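Local atomic coordinates of nicastrin (Dictyostelium purpureum, PDB entry 4R12), a protein that probably serves as an essential subunit of the gamma-secretase complex, which cleaves integral membrane proteins such as Notch receptors within the membrane. Residues L216-T224 with Q236-L244. Residues are numbered along the deposited sequence; the frame is centred on the assembly and turned at random.
Sequences LVMLPFDTT and QSSFATVTL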
ATOM      1  N   LEU A 216      14.697  -9.604 -11.586  1.00 27.62           N
ATOM      2  CA  LEU A 216      13.870  -9.172 -10.475  1.00 27.70           C
ATOM      3  C   LEU A 216      12.647  -8.422 -11.001  1.00 26.14           C
ATOM      4  O   LEU A 216      12.776  -7.388 -11.663  1.00 25.16           O
ATOM      5  CB  LEU A 216      14.666  -8.281  -9.527  1.00 27.36           C
ATOM      6  CG  LEU A 216      13.883  -7.743  -8.331  1.00 28.13           C
ATOM      7  CD1 LEU A 216      13.351  -8.901  -7.476  1.00 25.32           C
ATOM      8  CD2 LEU A 216      14.763  -6.802  -7.511  1.00 29.21           C
ATOM      9  N   VAL A 217      11.470  -8.951 -10.710  1.00 24.35           N
ATOM     10  CA  VAL A 217      10.223  -8.307 -11.110  1.00 23.66           C
ATOM     11  C   VAL A 217       9.486  -7.907  -9.834  1.00 23.03           C
ATOM     12  O   VAL A 217       9.171  -8.751  -9.019  1.00 24.04           O
ATOM     13  CB  VAL A 217       9.354  -9.245 -11.961  1.00 24.31           C
ATOM     14  CG1 VAL A 217       8.054  -8.558 -12.356  1.00 22.80           C
ATOM     15  CG2 VAL A 217      10.129  -9.725 -13.192  1.00 26.99           C
ATOM     16  N   MET A 218       9.217  -6.622  -9.661  1.00 22.31           N
ATOM     17  CA  MET A 218       8.811  -6.137  -8.347  1.00 21.68           C
ATOM     18  C   MET A 218       7.814  -5.006  -8.418  1.00 23.55           C
ATOM     19  O   MET A 218       7.607  -4.409  -9.486  1.00 21.12           O
ATOM     20  CB  MET A 218      10.031  -5.658  -7.574  1.00 22.19           C
ATOM     21  CG  MET A 218      10.605  -4.362  -8.128  1.00 24.69           C
ATOM     22  SD  MET A 218      12.281  -4.119  -7.505  1.00 30.62           S
ATOM     23  CE  MET A 218      12.497  -2.365  -7.825  1.00 25.09           C
ATOM     24  N   LEU A 219       7.215  -4.707  -7.267  1.00 23.02           N
ATOM     25  CA  LEU A 219       6.282  -3.601  -7.141  1.00 20.56           C
ATOM     26  C   LEU A 219       6.117  -3.255  -5.669  1.00 22.72           C
ATOM     27  O   LEU A 219       6.390  -4.087  -4.789  1.00 22.73           O
ATOM     28  CB  LEU A 219       4.918  -3.939  -7.763  1.00 20.89           C
ATOM     29  CG  LEU A 219       4.141  -5.183  -7.313  1.00 22.92           C
ATOM     30  CD1 LEU A 219       3.425  -4.984  -5.966  1.00 21.72           C
ATOM     31  CD2 LEU A 219       3.130  -5.580  -8.405  1.00 21.15           C
ATOM     32  N   PRO A 220       5.675  -2.023  -5.395  1.00 23.49           N
ATOM     33  CA  PRO A 220       5.281  -1.640  -4.039  1.00 23.58           C
ATOM     34  C   PRO A 220       3.809  -1.981  -3.823  1.00 21.82           C
ATOM     35  O   PRO A 220       2.977  -1.471  -4.566  1.00 22.79           O
ATOM     36  CB  PRO A 220       5.520  -0.124  -4.029  1.00 23.97           C
ATOM     37  CG  PRO A 220       5.240   0.292  -5.456  1.00 22.39           C
ATOM     38  CD  PRO A 220       5.660  -0.878  -6.329  1.00 22.11           C
ATOM     39  N   PHE A 221       3.471  -2.843  -2.869  1.00 19.54           N
ATOM     40  CA  PHE A 221       2.048  -3.183  -2.736  1.00 20.05           C
ATOM     41  C   PHE A 221       1.314  -2.373  -1.660  1.00 19.78           C
ATOM     42  O   PHE A 221       0.074  -2.377  -1.626  1.00 19.00           O
ATOM     43  CB  PHE A 221       1.844  -4.694  -2.497  1.00 19.55           C
ATOM     44  CG  PHE A 221       2.199  -5.188  -1.109  1.00 22.90           C
ATOM     45  CD1 PHE A 221       1.227  -5.259  -0.101  1.00 23.17           C
ATOM     46  CD2 PHE A 221       3.472  -5.671  -0.835  1.00 33.03           C
ATOM     47  CE1 PHE A 221       1.540  -5.754   1.156  1.00 32.57           C
ATOM     48  CE2 PHE A 221       3.792  -6.167   0.417  1.00 36.06           C
ATOM     49  CZ  PHE A 221       2.822  -6.213   1.417  1.00 29.66           C
ATOM     50  N   ASP A 222       2.034  -1.652  -0.810  1.00 22.96           N
ATOM     51  CA  ASP A 222       1.343  -0.868   0.212  1.00 22.75           C
ATOM     52  C   ASP A 222       0.780   0.425  -0.385  1.00 23.37           C
ATOM     53  O   ASP A 222       1.214   0.886  -1.449  1.00 21.69           O
ATOM     54  CB  ASP A 222       2.265  -0.558   1.404  1.00 21.05           C
ATOM     55  CG  ASP A 222       3.439   0.328   1.032  1.00 23.52           C
ATOM     56  OD1 ASP A 222       4.151   0.000   0.065  1.00 23.32           O
ATOM     57  OD2 ASP A 222       3.649   1.361   1.709  1.00 24.52           O
ATOM     58  N   THR A 223      -0.217   0.982   0.298  1.00 22.55           N
ATOM     59  CA  THR A 223      -0.956   2.128  -0.202  1.00 22.46           C
ATOM     60  C   THR A 223      -1.077   3.211   0.860  1.00 24.37           C
ATOM     61  O   THR A 223      -0.660   3.019   2.010  1.00 24.17           O
ATOM     62  CB  THR A 223      -2.368   1.729  -0.638  1.00 23.01           C
ATOM     63  OG1 THR A 223      -2.985   1.020   0.442  1.00 23.37           O
ATOM     64  CG2 THR A 223      -2.326   0.837  -1.892  1.00 21.91           C
ATOM     65  N   THR A 224      -1.662   4.344   0.482  1.00 23.71           N
ATOM     66  CA  THR A 224      -1.899   5.430   1.437  1.00 24.98           C
ATOM     67  C   THR A 224      -3.271   6.038   1.235  1.00 22.34           C
ATOM     68  O   THR A 224      -3.887   5.871   0.190  1.00 23.01           O
ATOM     69  CB  THR A 224      -0.863   6.560   1.320  1.00 24.20           C
ATOM     70  OG1 THR A 224      -0.793   7.005  -0.045  1.00 25.97           O
ATOM     71  CG2 THR A 224       0.505   6.094   1.783  1.00 26.31           C
ATOM     72  N   GLN A 236      -2.668   3.396  -7.472  1.00 21.00           N
ATOM     73  CA  GLN A 236      -1.446   3.561  -6.700  1.00 21.61           C
ATOM     74  C   GLN A 236      -0.642   2.269  -6.583  1.00 21.30           C
ATOM     75  O   GLN A 236       0.573   2.261  -6.814  1.00 21.05           O
ATOM     76  CB  GLN A 236      -1.772   4.084  -5.286  1.00 20.38           C
ATOM     77  CG  GLN A 236      -0.539   4.293  -4.425  1.00 22.27           C
ATOM     78  CD  GLN A 236      -0.898   4.858  -3.060  1.00 24.35           C
ATOM     79  OE1 GLN A 236      -1.956   4.542  -2.510  1.00 22.50           O
ATOM     80  NE2 GLN A 236      -0.028   5.702  -2.516  1.00 23.30           N
ATOM     81  N   SER A 237      -1.317   1.177  -6.234  1.00 20.91           N
ATOM     82  CA  SER A 237      -0.636  -0.102  -6.023  1.00 21.51           C
ATOM     83  C   SER A 237      -1.421  -1.345  -6.472  1.00 20.65           C
ATOM     84  O   SER A 237      -0.867  -2.236  -7.105  1.00 21.74           O
ATOM     85  CB  SER A 237      -0.309  -0.285  -4.534  1.00 21.89           C
ATOM     86  OG  SER A 237       0.508   0.759  -4.023  1.00 21.98           O
ATOM     87  N   SER A 238      -2.694  -1.431  -6.090  1.00 20.45           N
ATOM     88  CA  SER A 238      -3.339  -2.739  -6.069  1.00 21.43           C
ATOM     89  C   SER A 238      -3.700  -3.259  -7.467  1.00 20.20           C
ATOM     90  O   SER A 238      -3.773  -4.480  -7.671  1.00 21.31           O
ATOM     91  CB  SER A 238      -4.568  -2.702  -5.146  1.00 21.45           C
ATOM     92  OG  SER A 238      -5.560  -1.816  -5.625  1.00 29.36           O
ATOM     93  N   PHE A 239      -3.891  -2.371  -8.448  1.00 20.80           N
ATOM     94  CA  PHE A 239      -4.053  -2.869  -9.821  1.00 21.04           C
ATOM     95  C   PHE A 239      -2.799  -3.662 -10.216  1.00 20.87           C
ATOM     96  O   PHE A 239      -2.910  -4.807 -10.686  1.00 20.13           O
ATOM     97  CB  PHE A 239      -4.329  -1.721 -10.809  1.00 21.50           C
ATOM     98  CG  PHE A 239      -4.628  -2.165 -12.234  1.00 23.60           C
ATOM     99  CD1 PHE A 239      -3.608  -2.564 -13.094  1.00 23.20           C
ATOM    100  CD2 PHE A 239      -5.923  -2.102 -12.735  1.00 22.98           C
ATOM    101  CE1 PHE A 239      -3.882  -2.935 -14.409  1.00 23.31           C
ATOM    102  CE2 PHE A 239      -6.194  -2.463 -14.053  1.00 24.98           C
ATOM    103  CZ  PHE A 239      -5.179  -2.882 -14.887  1.00 21.34           C
ATOM    104  N   ALA A 240      -1.615  -3.074 -10.010  1.00 19.69           N
ATOM    105  CA  ALA A 240      -0.357  -3.771 -10.270  1.00 20.46           C
ATOM    106  C   ALA A 240      -0.183  -5.033  -9.416  1.00 19.98           C
ATOM    107  O   ALA A 240       0.312  -6.054  -9.900  1.00 20.30           O
ATOM    108  CB  ALA A 240       0.856  -2.817 -10.060  1.00 20.65           C
ATOM    109  N   THR A 241      -0.595  -4.976  -8.152  1.00 20.55           N
ATOM    110  CA  THR A 241      -0.521  -6.174  -7.315  1.00 20.60           C
ATOM    111  C   THR A 241      -1.334  -7.333  -7.912  1.00 21.03           C
ATOM    112  O   THR A 241      -0.851  -8.466  -7.992  1.00 19.23           O
ATOM    113  CB  THR A 241      -1.005  -5.881  -5.889  1.00 21.53           C
ATOM    114  OG1 THR A 241      -0.216  -4.814  -5.342  1.00 21.73           O
ATOM    115  CG2 THR A 241      -0.870  -7.131  -5.012  1.00 20.02           C
ATOM    116  N   VAL A 242      -2.558  -7.045  -8.344  1.00 20.32           N
ATOM    117  CA  VAL A 242      -3.389  -8.049  -9.013  1.00 20.05           C
ATOM    118  C   VAL A 242      -2.720  -8.556 -10.284  1.00 19.94           C
ATOM    119  O   VAL A 242      -2.705  -9.773 -10.587  1.00 21.82           O
ATOM    120  CB  VAL A 242      -4.775  -7.464  -9.366  1.00 19.97           C
ATOM    121  CG1 VAL A 242      -5.555  -8.413 -10.264  1.00 20.69           C
ATOM    122  CG2 VAL A 242      -5.560  -7.179  -8.095  1.00 19.92           C
ATOM    123  N   THR A 243      -2.180  -7.607 -11.040  1.00 20.77           N
ATOM    124  CA  THR A 243      -1.487  -7.912 -12.288  1.00 20.24           C
ATOM    125  C   THR A 243      -0.355  -8.898 -12.064  1.00 20.31           C
ATOM    126  O   THR A 243      -0.306  -9.957 -12.701  1.00 20.97           O
ATOM    127  CB  THR A 243      -0.911  -6.629 -12.933  1.00 19.63           C
ATOM    128  OG1 THR A 243      -1.978  -5.732 -13.270  1.00 20.70           O
ATOM    129  CG2 THR A 243      -0.125  -6.981 -14.208  1.00 19.64           C
ATOM    130  N   LEU A 244       0.559  -8.563 -11.154  1.00 20.74           N
ATOM    131  CA  LEU A 244       1.738  -9.415 -10.957  1.00 21.00           C
ATOM    132  C   LEU A 244       1.380 -10.786 -10.375  1.00 21.80           C
ATOM    133  O   LEU A 244       1.944 -11.806 -10.791  1.00 22.23           O
ATOM    134  CB  LEU A 244       2.763  -8.722 -10.068  1.00 22.04           C
ATOM    135  CG  LEU A 244       4.108  -9.451 -10.023  1.00 23.14           C
ATOM    136  CD1 LEU A 244       4.633  -9.685 -11.456  1.00 22.07           C
ATOM    137  CD2 LEU A 244       5.117  -8.634  -9.209  1.00 23.39           C
TER
HETATM  138  O   HOH W   1       2.007  -1.791  -6.930  1.00 24.83           O
HETATM  139  O   HOH W   2      -1.617  -3.680  -3.308  1.00 23.09           O
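The carboxamide of Gln236 meets Thr224 with both of its polar atoms. OE1 of Gln236 accepts a hydrogen bond from the backbone N of Thr224 at 3.0 Å, the donor tilted out of the carbonyl plane, while NE2 of Gln236 gives a nearly straight bond to Thr224 OG1 (2.9 Å, 172°) that lies close to the amide plane. Fixed at both ends, the amide can hardly rotate; it gets there because CG stands anti to the backbone N (chi1 -179°) and the chain beyond runs extended across the threonine. A leucine in its place would probably leave the Thr224 N-H without its acceptor and its OG1 without the amide donor, so that the chain at Thr224 could shift.

One residue on, Ser237 OG donates to Asp222 O at 2.7 Å, coming from above the carbonyl plane, and also bonds Arg272. Its CB packs against Thr223 CG2. Two waters fill in the polar seam: one donates to both Pro220 O and Ser237 O, the other links Phe221 O to Thr241 OG1. The carboxylate of Asp222 turns from the helix to the backbone N-H groups of Glu271 and Arg272.

Toward the start of the strand the interface becomes apolar. Leu219 and Leu244 lie alongside one another, pointing opposite ways, with Leu219 CD2 lying 3.6 Å from Leu244 CB and also over Ala240, whereas Leu219 lies crosswise to Thr241, its CD1 nearest the hydroxyl OG1. Leu244 CD1 reaches on to Val217 CG1 at 3.7 Å.

Strand 214-220, flanked by parallel strands 262-268 and 319-325, is thus covered by helix 234-252, whose residues 236-244 run roughly antiparallel to 216-220 (151°). A helix packed on a parallel strand in this way is as expected for the alpha/beta fold of the nicastrin large lobe, which belongs to the zinc exopeptidase clan.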